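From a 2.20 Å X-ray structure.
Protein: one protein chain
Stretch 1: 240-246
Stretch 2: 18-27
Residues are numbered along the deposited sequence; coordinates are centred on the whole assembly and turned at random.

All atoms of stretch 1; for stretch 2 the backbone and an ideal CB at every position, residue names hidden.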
# COMPACT_ATOMS: atom_id res chain seq x y z
N ALA A 240 -8.80 12.80 8.51
CA ALA A 240 -9.68 12.22 9.52
C ALA A 240 -8.81 11.64 10.62
O ALA A 240 -9.27 11.40 11.73
CB ALA A 240 -10.54 11.13 8.90
N ASP A 241 -7.53 11.44 10.29
CA ASP A 241 -6.56 10.85 11.21
C ASP A 241 -7.13 9.49 11.61
O ASP A 241 -7.26 9.17 12.79
CB ASP A 241 -6.38 11.74 12.45
CG ASP A 241 -5.01 11.58 13.10
OD1 ASP A 241 -4.07 11.10 12.43
OD2 ASP A 241 -4.86 11.95 14.29
N LEU A 242 -7.49 8.70 10.61
CA LEU A 242 -8.06 7.37 10.83
C LEU A 242 -7.52 6.41 9.77
O LEU A 242 -7.14 6.82 8.67
CB LEU A 242 -9.58 7.45 10.72
CG LEU A 242 -10.48 6.96 11.86
CD1 LEU A 242 -10.01 7.47 13.20
CD2 LEU A 242 -11.90 7.42 11.57
N ALA A 243 -7.49 5.12 10.10
CA ALA A 243 -7.02 4.10 9.18
C ALA A 243 -8.00 2.93 9.19
O ALA A 243 -8.62 2.63 10.21
CB ALA A 243 -5.63 3.62 9.58
N LEU A 244 -8.14 2.27 8.04
CA LEU A 244 -9.03 1.13 7.95
C LEU A 244 -8.33 0.00 7.23
O LEU A 244 -7.75 0.21 6.17
CB LEU A 244 -10.32 1.50 7.20
CG LEU A 244 -11.24 0.32 6.84
CD1 LEU A 244 -11.70 -0.41 8.10
CD2 LEU A 244 -12.44 0.84 6.05
N VAL A 245 -8.37 -1.18 7.83
CA VAL A 245 -7.77 -2.36 7.24
C VAL A 245 -8.87 -3.39 7.02
O VAL A 245 -9.61 -3.70 7.95
CB VAL A 245 -6.70 -2.98 8.17
CG1 VAL A 245 -6.36 -4.38 7.69
CG2 VAL A 245 -5.44 -2.12 8.19
N VAL A 246 -8.99 -3.90 5.80
CA VAL A 246 -9.98 -4.93 5.50
C VAL A 246 -9.34 -6.05 4.69
O VAL A 246 -8.75 -5.81 3.63
CB VAL A 246 -11.20 -4.40 4.70
CG1 VAL A 246 -12.09 -5.58 4.28
CG2 VAL A 246 -12.03 -3.44 5.56
N UNK A 18 -10.23 -3.87 10.95
CA UNK A 18 -9.88 -3.07 12.10
C UNK A 18 -9.83 -1.59 11.76
O UNK A 18 -9.40 -1.20 10.67
CB UNK A 18 -8.53 -3.53 12.67
N UNK A 19 -10.29 -0.76 12.69
CA UNK A 19 -10.25 0.68 12.53
C UNK A 19 -9.13 1.09 13.47
O UNK A 19 -9.12 0.69 14.64
CB UNK A 19 -11.58 1.36 12.84
N UNK A 20 -8.18 1.86 12.96
CA UNK A 20 -7.04 2.31 13.75
C UNK A 20 -6.99 3.83 13.84
O UNK A 20 -7.28 4.53 12.87
CB UNK A 20 -5.74 1.78 13.15
N UNK A 21 -6.64 4.32 15.02
CA UNK A 21 -6.52 5.74 15.25
C UNK A 21 -5.14 5.93 15.82
O UNK A 21 -4.46 4.93 16.10
CB UNK A 21 -7.61 6.28 16.17
N UNK A 22 -4.67 7.17 16.00
CA UNK A 22 -3.33 7.42 16.55
C UNK A 22 -3.11 6.80 17.94
O UNK A 22 -1.97 6.54 18.34
CB UNK A 22 -3.09 8.93 16.63
N UNK A 23 -4.20 6.54 18.66
CA UNK A 23 -4.10 5.95 20.00
C UNK A 23 -4.14 4.43 19.97
O UNK A 23 -3.81 3.78 20.96
CB UNK A 23 -5.23 6.47 20.89
N UNK A 24 -4.54 3.85 18.84
CA UNK A 24 -4.59 2.40 18.75
C UNK A 24 -5.79 1.90 17.98
O UNK A 24 -6.45 2.66 17.27
CB UNK A 24 -4.59 1.79 20.15
N UNK A 25 -6.07 0.61 18.12
CA UNK A 25 -7.20 -0.00 17.44
C UNK A 25 -8.50 0.44 18.10
O UNK A 25 -8.68 0.27 19.31
CB UNK A 25 -7.08 -1.53 17.45
N UNK A 26 -9.39 1.02 17.31
CA UNK A 26 -10.67 1.52 17.81
C UNK A 26 -11.80 0.50 17.69
O UNK A 26 -12.81 0.60 18.38
CB UNK A 26 -11.05 2.79 17.06
N UNK A 27 -11.63 -0.49 16.81
CA UNK A 27 -12.64 -1.52 16.62
C UNK A 27 -12.10 -2.61 15.71
O UNK A 27 -11.23 -2.36 14.88
CB UNK A 27 -13.92 -0.92 16.04

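The two backbones pair as antiparallel strands, with axes 4.7 Å apart at closest approach and N-to-C directions 157° apart, so each position can be judged by register and CA-to-CB direction.

Position 18 is a hydrogen-bonded pair with Val-245: its N reaches Val-245 O at 3.1 Å and its O accepts from Val-245 N at 3.0 Å. The backbone does this work whatever the side chain. The ideal CB lies on the Val-245 side of the sheet, 4.8 Å from Val-245 O, so small or medium apolar residues would suit. The residue is Ala-18, whose methyl adds little beyond the backbone pairing.

Position 19 is non-hydrogen-bonded opposite Leu-244, and its ideal CB, on the Leu-244 face, is 5.1 Å from Leu-244 CD1. Extended phi/psi of -106/129 and leucines on this side favour a branched apolar residue; valine, isoleucine or leucine are all plausible. Val-19 (chi1 t) divides its methyls: CG2 lies 4.4 Å from Leu-244 CD1, while CG1 lies 4.3 Å from Leu-242 CG.

Position 20 bonds to Ala-243 in both directions, its N 2.9 Å from Ala-243 O and its O 2.8 Å from Ala-243 N. The ideal CB is 4.0 Å from Ala-243 CB; that small methyl leaves room for a larger apolar partner, with Val-245 further along the same face. Valine, isoleucine or leucine would fit. In Ile-20, chi1 m and chi2 p carry CD1 to 4.3 Å from Val-245 CG2, bridging two residues of the neighbouring strand.

Position 21 opens a type I turn ending at 24. An ideal CB would sit 4.0 Å from Leu-242 CD1, close but not prohibitive, and phi/psi of -126/173 does not demand glycine; a small residue would suit. It is Gly-21, whose CA lies 4.4 Å from Leu-242 CD1.

Position 22 has phi/psi of -58/-23, compatible with proline at the second place of the turn, although polar residues would also be reasonable with the Asp-241 carboxylate nearby. Pro-22 brings CG to 3.6 Å from Asp-241 OD2, a packing contact.

Position 23 is beyond reach and tolerant; it is Ala-23. At 24, phi/psi of 141/-165 would jam a CB against the preceding carbonyl O, which calls for glycine, and Gly-24 is found. Position 25, also out of reach, is Val-25.

Position 26 points its CB toward stretch 1, but none of its atoms lies within 5.5 Å of that CB, so a long apolar chain is needed for contact. Leu-26 (m, t) reaches Leu-242 CD1 with its CD1 at 3.8 Å. Position 27 lies out of reach and holds Ala-27.

Stretch 2 18-27: AVIGPAGVLA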
# COMPACT_ATOMS: atom_id res chain seq x y z
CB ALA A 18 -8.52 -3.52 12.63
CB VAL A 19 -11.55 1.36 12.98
CG1 VAL A 19 -11.40 2.88 12.83
CG2 VAL A 19 -12.73 0.86 12.16
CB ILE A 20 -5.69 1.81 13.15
CG1 ILE A 20 -5.70 0.29 13.01
CG2 ILE A 20 -4.52 2.26 14.02
CD1 ILE A 20 -6.52 -0.22 11.84
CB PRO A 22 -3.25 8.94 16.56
CG PRO A 22 -4.68 9.35 16.75
CD PRO A 22 -5.42 8.43 15.83
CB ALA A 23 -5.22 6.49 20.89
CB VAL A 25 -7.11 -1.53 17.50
CG1 VAL A 25 -8.17 -2.14 16.62
CG2 VAL A 25 -5.72 -1.98 17.05
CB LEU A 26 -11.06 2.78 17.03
CG LEU A 26 -10.00 3.89 17.05
CD1 LEU A 26 -10.41 5.03 16.13
CD2 LEU A 26 -9.81 4.40 18.47
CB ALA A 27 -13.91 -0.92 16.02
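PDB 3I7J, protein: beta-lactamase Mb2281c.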